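Alcohol dehydrogenase (Aeropyrum pernix, PDB 1H2B) catalyses the zinc-dependent oxidation of alcohols to aldehydes or ketones, with NAD(+) as the hydride acceptor. Local coordinates at the interface of chains A and B. Residues are numbered along the deposited sequence; one frame, centred on the assembly and turned at random. Chains: chain A/B, Alcohol dehydrogenase.

Contact 1: the interface of chains A and B. Residues chain A 297, 301-305; chain B 303-306.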
ATOM      1  N   VAL A 297      15.948 -13.524 -11.182  1.00 15.19           N
ATOM      2  CA  VAL A 297      15.312 -12.555 -10.282  1.00 15.40           C
ATOM      3  C   VAL A 297      14.690 -11.439 -11.130  1.00 14.21           C
ATOM      4  O   VAL A 297      13.532 -11.075 -10.906  1.00 17.64           O
ATOM      5  CB  VAL A 297      16.324 -11.953  -9.282  1.00 16.63           C
ATOM      6  CG1 VAL A 297      15.708 -10.798  -8.471  1.00 16.35           C
ATOM      7  CG2 VAL A 297      16.782 -13.034  -8.299  1.00 16.78           C
ATOM      8  N   GLU A 301      10.895 -10.936 -12.423  1.00 15.34           N
ATOM      9  CA  GLU A 301      10.573  -9.860 -11.457  1.00 16.09           C
ATOM     10  C   GLU A 301      10.033 -10.412 -10.114  1.00 16.05           C
ATOM     11  O   GLU A 301       8.935 -10.046  -9.644  1.00 16.72           O
ATOM     12  CB  GLU A 301       9.624  -8.820 -12.060  1.00 15.76           C
ATOM     13  CG  GLU A 301       9.869  -7.452 -11.422  1.00 17.89           C
ATOM     14  CD  GLU A 301       9.076  -6.291 -11.998  1.00 16.27           C
ATOM     15  OE1 GLU A 301       8.069  -6.514 -12.707  1.00 18.11           O
ATOM     16  OE2 GLU A 301       9.474  -5.132 -11.688  1.00 16.43           O
ATOM     17  N   VAL A 302      10.794 -11.337  -9.526  1.00 15.41           N
ATOM     18  CA  VAL A 302      10.404 -11.937  -8.277  1.00 13.32           C
ATOM     19  C   VAL A 302      11.094 -11.314  -7.073  1.00 13.95           C
ATOM     20  O   VAL A 302      12.089 -10.594  -7.201  1.00 16.72           O
ATOM     21  CB  VAL A 302      10.665 -13.460  -8.240  1.00 14.19           C
ATOM     22  CG1 VAL A 302       9.770 -14.170  -9.259  1.00 16.78           C
ATOM     23  CG2 VAL A 302      12.108 -13.748  -8.565  1.00 16.47           C
ATOM     24  N   SER A 303      10.566 -11.604  -5.884  1.00 15.30           N
ATOM     25  CA  SER A 303      11.151 -11.099  -4.661  1.00 15.55           C
ATOM     26  C   SER A 303      11.244 -12.217  -3.641  1.00 15.63           C
ATOM     27  O   SER A 303      10.469 -13.196  -3.668  1.00 17.67           O
ATOM     28  CB  SER A 303      10.327  -9.945  -4.093  1.00 18.33           C
ATOM     29  OG  SER A 303       9.018 -10.372  -3.813  1.00 21.58           O
ATOM     30  N   PHE A 304      12.160 -12.026  -2.716  1.00 15.00           N
ATOM     31  CA  PHE A 304      12.405 -12.948  -1.626  1.00 14.57           C
ATOM     32  C   PHE A 304      12.348 -12.108  -0.371  1.00 15.76           C
ATOM     33  O   PHE A 304      13.107 -11.141  -0.235  1.00 17.30           O
ATOM     34  CB  PHE A 304      13.807 -13.585  -1.740  1.00 15.91           C
ATOM     35  CG  PHE A 304      14.084 -14.252  -3.061  1.00 19.34           C
ATOM     36  CD1 PHE A 304      15.295 -14.071  -3.690  1.00 28.75           C
ATOM     37  CD2 PHE A 304      13.142 -15.049  -3.679  1.00 25.80           C
ATOM     38  CE1 PHE A 304      15.558 -14.687  -4.915  1.00 27.83           C
ATOM     39  CE2 PHE A 304      13.384 -15.655  -4.907  1.00 23.89           C
ATOM     40  CZ  PHE A 304      14.574 -15.463  -5.531  1.00 20.84           C
ATOM     41  N   GLU A 305      11.426 -12.436   0.543  1.00 16.02           N
ATOM     42  CA  GLU A 305      11.073 -11.502   1.630  1.00 14.13           C
ATOM     43  C   GLU A 305      11.113 -12.237   2.952  1.00 15.19           C
ATOM     44  O   GLU A 305      10.280 -13.129   3.170  1.00 16.40           O
ATOM     45  CB  GLU A 305       9.654 -10.924   1.419  1.00 15.59           C
ATOM     46  CG  GLU A 305       9.533 -10.202   0.062  1.00 17.97           C
ATOM     47  CD  GLU A 305       8.134  -9.772  -0.290  1.00 16.78           C
ATOM     48  OE1 GLU A 305       7.401  -9.344   0.604  1.00 19.45           O
ATOM     49  OE2 GLU A 305       7.813  -9.848  -1.477  1.00 17.00           O
TER
ATOM     50  N   SER B 303      14.509  -7.997   2.543  1.00 15.30           N
ATOM     51  CA  SER B 303      13.957  -8.528   1.316  1.00 15.55           C
ATOM     52  C   SER B 303      14.884  -8.208   0.160  1.00 15.63           C
ATOM     53  O   SER B 303      15.652  -7.223   0.188  1.00 17.67           O
ATOM     54  CB  SER B 303      12.568  -7.953   1.043  1.00 18.33           C
ATOM     55  OG  SER B 303      12.635  -6.554   0.928  1.00 21.58           O
ATOM     56  N   PHE B 304      14.759  -9.017  -0.870  1.00 15.00           N
ATOM     57  CA  PHE B 304      15.520  -8.882  -2.095  1.00 14.57           C
ATOM     58  C   PHE B 304      14.496  -8.876  -3.206  1.00 15.76           C
ATOM     59  O   PHE B 304      13.719  -9.829  -3.340  1.00 17.30           O
ATOM     60  CB  PHE B 304      16.471 -10.083  -2.294  1.00 15.91           C
ATOM     61  CG  PHE B 304      17.389 -10.351  -1.133  1.00 19.34           C
ATOM     62  CD1 PHE B 304      17.595 -11.640  -0.692  1.00 28.75           C
ATOM     63  CD2 PHE B 304      18.041  -9.328  -0.476  1.00 25.80           C
ATOM     64  CE1 PHE B 304      18.446 -11.895   0.384  1.00 27.83           C
ATOM     65  CE2 PHE B 304      18.879  -9.566   0.608  1.00 23.89           C
ATOM     66  CZ  PHE B 304      19.068 -10.835   1.049  1.00 20.84           C
ATOM     67  N   GLU B 305      14.452  -7.792  -3.991  1.00 16.02           N
ATOM     68  CA  GLU B 305      13.296  -7.549  -4.877  1.00 14.13           C
ATOM     69  C   GLU B 305      13.796  -7.234  -6.271  1.00 15.19           C
ATOM     70  O   GLU B 305      14.426  -6.184  -6.462  1.00 16.40           O
ATOM     71  CB  GLU B 305      12.453  -6.358  -4.365  1.00 15.59           C
ATOM     72  CG  GLU B 305      11.954  -6.596  -2.925  1.00 17.97           C
ATOM     73  CD  GLU B 305      11.281  -5.405  -2.296  1.00 16.78           C
ATOM     74  OE1 GLU B 305      10.556  -4.694  -2.997  1.00 19.45           O
ATOM     75  OE2 GLU B 305      11.474  -5.229  -1.093  1.00 17.00           O
ATOM     76  N   GLY B 306      13.476  -8.078  -7.246  1.00 14.12           N
ATOM     77  CA  GLY B 306      13.798  -7.830  -8.638  1.00 14.67           C
ATOM     78  C   GLY B 306      12.949  -6.698  -9.196  1.00 14.68           C
ATOM     79  O   GLY B 306      11.794  -6.491  -8.765  1.00 15.01           O
TER
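Strand 303-306 of chain A pairs antiparallel with the same strand of chain B, A:Phe304 facing B:Phe304 at the two-fold axis, while helix 294-299 and the loop at 301-302 of chain A close over the end of the B strand at B:Gly306. The two central residues exchange backbone bonds in both directions: A:Phe304 N donates to B:Phe304 O at 2.8 Å, and B:Phe304 N returns the bond to A:Phe304 O. One step outward, B:Gly306 N donates to A:Val302 O at 2.9 Å.

Side chains divide between the two faces of this seam. Both phenylalanine rings lie on one face and turn away from each other. On the other face the serines and glutamates gather: A:Glu305 CG lies alongside B:Ser303 CB at 3.9 Å, a contact repeated with the chains exchanged. Each serine hydroxyl stands between its own backbone N and carbonyl carbon (chi1 60°) and from there donates to OE2 of the glutamate two residues on, A:Ser303 OG to A:Glu305 OE2 being 2.7 Å. The carboxylate accepts through its anti lone pair. This tie within each chain fixes the extended glutamates, whose OE2 atoms, A:Glu305 to B:Glu305, remain 5.9 Å apart; if both are ionised, the hydroxyls may ease their mutual repulsion.

B:Gly306 has no side chain, which probably allows the close approach of the A helix. A:Val297 points CG1, anti to its backbone N (chi1 172°), onto B:Gly306 CA at 3.5 Å. A:Glu301 lays its CG methylene 3.4 Å from B:Gly306 O.

The strand belongs to the coenzyme-binding part of the fold and leads straight into an NAD(+)-binding serine, A:Ser307 or B:Ser307, and its pairing runs beta structure from one subunit into the next.

Contact 2: the interface of chains A and B. Residues chain A 263, 268, 283, 285-288; chain B 293-295, 298.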
ATOM      1  N   GLY A 263      12.938 -23.953   5.861  1.00 15.90           N
ATOM      2  CA  GLY A 263      14.204 -23.237   5.947  1.00 17.40           C
ATOM      3  C   GLY A 263      15.418 -24.126   5.739  1.00 19.56           C
ATOM      4  O   GLY A 263      16.528 -23.646   5.873  1.00 19.24           O
ATOM      5  N   VAL A 268      15.080 -24.253   0.566  1.00 18.45           N
ATOM      6  CA  VAL A 268      15.536 -22.970   0.036  1.00 18.47           C
ATOM      7  C   VAL A 268      16.034 -23.131  -1.425  1.00 16.75           C
ATOM      8  O   VAL A 268      15.942 -22.189  -2.220  1.00 17.51           O
ATOM      9  CB  VAL A 268      16.591 -22.380   0.986  1.00 20.13           C
ATOM     10  CG1 VAL A 268      17.066 -21.005   0.492  1.00 26.52           C
ATOM     11  CG2 VAL A 268      16.020 -22.253   2.395  1.00 20.00           C
ATOM     12  N   ILE A 283      10.202 -15.924   3.186  1.00 13.94           N
ATOM     13  CA  ILE A 283      11.127 -16.806   3.879  1.00 14.65           C
ATOM     14  C   ILE A 283      10.930 -16.696   5.385  1.00 15.01           C
ATOM     15  O   ILE A 283      11.126 -15.627   6.003  1.00 15.26           O
ATOM     16  CB  ILE A 283      12.576 -16.435   3.471  1.00 13.82           C
ATOM     17  CG1 ILE A 283      12.754 -16.739   1.985  1.00 17.00           C
ATOM     18  CG2 ILE A 283      13.557 -17.201   4.348  1.00 17.73           C
ATOM     19  CD1 ILE A 283      14.082 -16.202   1.384  1.00 18.56           C
ATOM     20  N   GLY A 285      11.250 -20.099   7.572  1.00 16.21           N
ATOM     21  CA  GLY A 285      12.234 -21.013   8.107  1.00 14.99           C
ATOM     22  C   GLY A 285      13.641 -20.556   7.733  1.00 14.02           C
ATOM     23  O   GLY A 285      13.852 -19.800   6.794  1.00 15.52           O
ATOM     24  N   TYR A 286      14.616 -21.021   8.522  1.00 14.37           N
ATOM     25  CA  TYR A 286      15.984 -20.649   8.192  1.00 15.84           C
ATOM     26  C   TYR A 286      16.922 -21.796   8.502  1.00 16.35           C
ATOM     27  O   TYR A 286      16.555 -22.771   9.132  1.00 18.70           O
ATOM     28  CB  TYR A 286      16.390 -19.372   8.961  1.00 16.90           C
ATOM     29  CG  TYR A 286      16.292 -19.573  10.447  1.00 16.16           C
ATOM     30  CD1 TYR A 286      17.372 -20.061  11.187  1.00 16.01           C
ATOM     31  CD2 TYR A 286      15.100 -19.315  11.132  1.00 12.49           C
ATOM     32  CE1 TYR A 286      17.256 -20.278  12.563  1.00 18.93           C
ATOM     33  CE2 TYR A 286      14.967 -19.542  12.504  1.00 15.10           C
ATOM     34  CZ  TYR A 286      16.058 -20.037  13.208  1.00 18.67           C
ATOM     35  OH  TYR A 286      15.952 -20.307  14.526  1.00 19.68           O
ATOM     36  N   GLY A 287      18.152 -21.615   8.042  1.00 16.19           N
ATOM     37  CA  GLY A 287      19.196 -22.631   8.197  1.00 20.71           C
ATOM     38  C   GLY A 287      19.928 -22.829   6.882  1.00 19.42           C
ATOM     39  O   GLY A 287      21.150 -23.105   6.896  1.00 25.67           O
ATOM     40  N   GLY A 288      19.211 -22.741   5.757  1.00 16.37           N
ATOM     41  CA  GLY A 288      19.789 -22.884   4.428  1.00 17.48           C
ATOM     42  C   GLY A 288      20.347 -21.593   3.853  1.00 20.11           C
ATOM     43  O   GLY A 288      20.099 -20.537   4.406  1.00 23.69           O
TER
ATOM     44  N   PRO B 293      22.723 -16.116   3.703  1.00 17.53           N
ATOM     45  CA  PRO B 293      22.145 -17.057   4.680  1.00 17.08           C
ATOM     46  C   PRO B 293      20.702 -16.668   5.081  1.00 16.28           C
ATOM     47  O   PRO B 293      20.455 -15.464   5.395  1.00 15.97           O
ATOM     48  CB  PRO B 293      23.059 -16.961   5.891  1.00 18.87           C
ATOM     49  CG  PRO B 293      24.277 -16.238   5.409  1.00 24.49           C
ATOM     50  CD  PRO B 293      23.871 -15.356   4.246  1.00 20.12           C
ATOM     51  N   THR B 294      19.797 -17.661   5.041  1.00 15.28           N
ATOM     52  CA  THR B 294      18.430 -17.336   5.502  1.00 16.00           C
ATOM     53  C   THR B 294      18.364 -16.889   6.953  1.00 16.48           C
ATOM     54  O   THR B 294      17.437 -16.170   7.338  1.00 16.07           O
ATOM     55  CB  THR B 294      17.420 -18.464   5.221  1.00 14.91           C
ATOM     56  OG1 THR B 294      17.910 -19.694   5.769  1.00 16.22           O
ATOM     57  CG2 THR B 294      17.243 -18.690   3.751  1.00 16.52           C
ATOM     58  N   ILE B 295      19.305 -17.307   7.820  1.00 15.89           N
ATOM     59  CA  ILE B 295      19.172 -16.884   9.203  1.00 15.93           C
ATOM     60  C   ILE B 295      19.303 -15.337   9.251  1.00 15.71           C
ATOM     61  O   ILE B 295      18.705 -14.710  10.110  1.00 17.47           O
ATOM     62  CB  ILE B 295      20.175 -17.590  10.144  1.00 18.09           C
ATOM     63  CG1 ILE B 295      19.828 -17.291  11.608  1.00 18.23           C
ATOM     64  CG2 ILE B 295      21.645 -17.218   9.761  1.00 17.86           C
ATOM     65  CD1 ILE B 295      20.567 -18.244  12.637  1.00 19.29           C
ATOM     66  N   ILE B 298      15.921 -13.665   7.866  1.00 13.15           N
ATOM     67  CA  ILE B 298      14.866 -13.530   8.877  1.00 14.29           C
ATOM     68  C   ILE B 298      15.309 -12.651  10.056  1.00 16.54           C
ATOM     69  O   ILE B 298      14.502 -11.848  10.549  1.00 17.17           O
ATOM     70  CB  ILE B 298      14.259 -14.912   9.290  1.00 18.45           C
ATOM     71  CG1 ILE B 298      15.204 -15.721  10.169  1.00 17.39           C
ATOM     72  CG2 ILE B 298      13.857 -15.704   8.050  1.00 16.16           C
ATOM     73  CD1 ILE B 298      15.037 -15.494  11.671  1.00 19.92           C
TER
HETATM   74  O   HOH W   1      20.857 -19.767   7.416  1.00 18.26           O
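A:Gly288 O, a backbone carbonyl oxygen, is gripped twice by B:Thr294, the first residue of helix 294-299. The hydroxyl B:Thr294 OG1 donates to A:Gly288 O at 2.7 Å, tilted 24° from the carbonyl plane, while B:Thr294 N donates at 3.0 Å nearly in line with the C=O bond. The same hydroxyl accepts from A:Gly287 N at 3.0 Å, so OG1 is both donor and acceptor between neighbouring glycines. It reaches them because it stands between its own backbone N and carbonyl carbon (chi1 54°), which leaves the methyl CG2 to meet both prongs of A:Val268 tip to tip. Water 1 lies 2.9 Å from B:Ile295 N and also reaches A:Gly288 O, adding a bridge at the start of the helix.

Next to this polar knot, the ring of A:Tyr286, an NAD(+)-binding residue, offers one face to two isoleucines of the helix. B:Ile295 CG1 sits on that face just beyond the CD1 edge, 3.7 Å from A:Tyr286 CD1, and crosses the tyrosine obliquely; B:Ile298 CG1 sits just beyond the CD2 edge, its chain at about a right angle to it. The helix thus packs against a residue of the partner's coenzyme site and may steady it. Farther along, A:Ile283 packs its CG2 against the methyls of B:Thr294 and B:Ile298, and B:Ile298 CG2 rests 3.4 Å from A:Ile283 O.

The centres of the C-alpha atoms of contact 1 and contact 2 lie about 15 Å apart along the same two-fold interface, and each has a twin with the chains exchanged. They share helix 294-299: in contact 1 the copy in chain A supplies A:Val297, whereas in contact 2 the copy in chain B presents B:Thr294, B:Ile295 and B:Ile298. Every subunit therefore uses this short helix and the strand that follows it together. Strand pairing at the axis is flanked by helix-to-loop packing, so subunit packing and coenzyme-site order may be linked, if this interface of the deposited tetramer is the biological one.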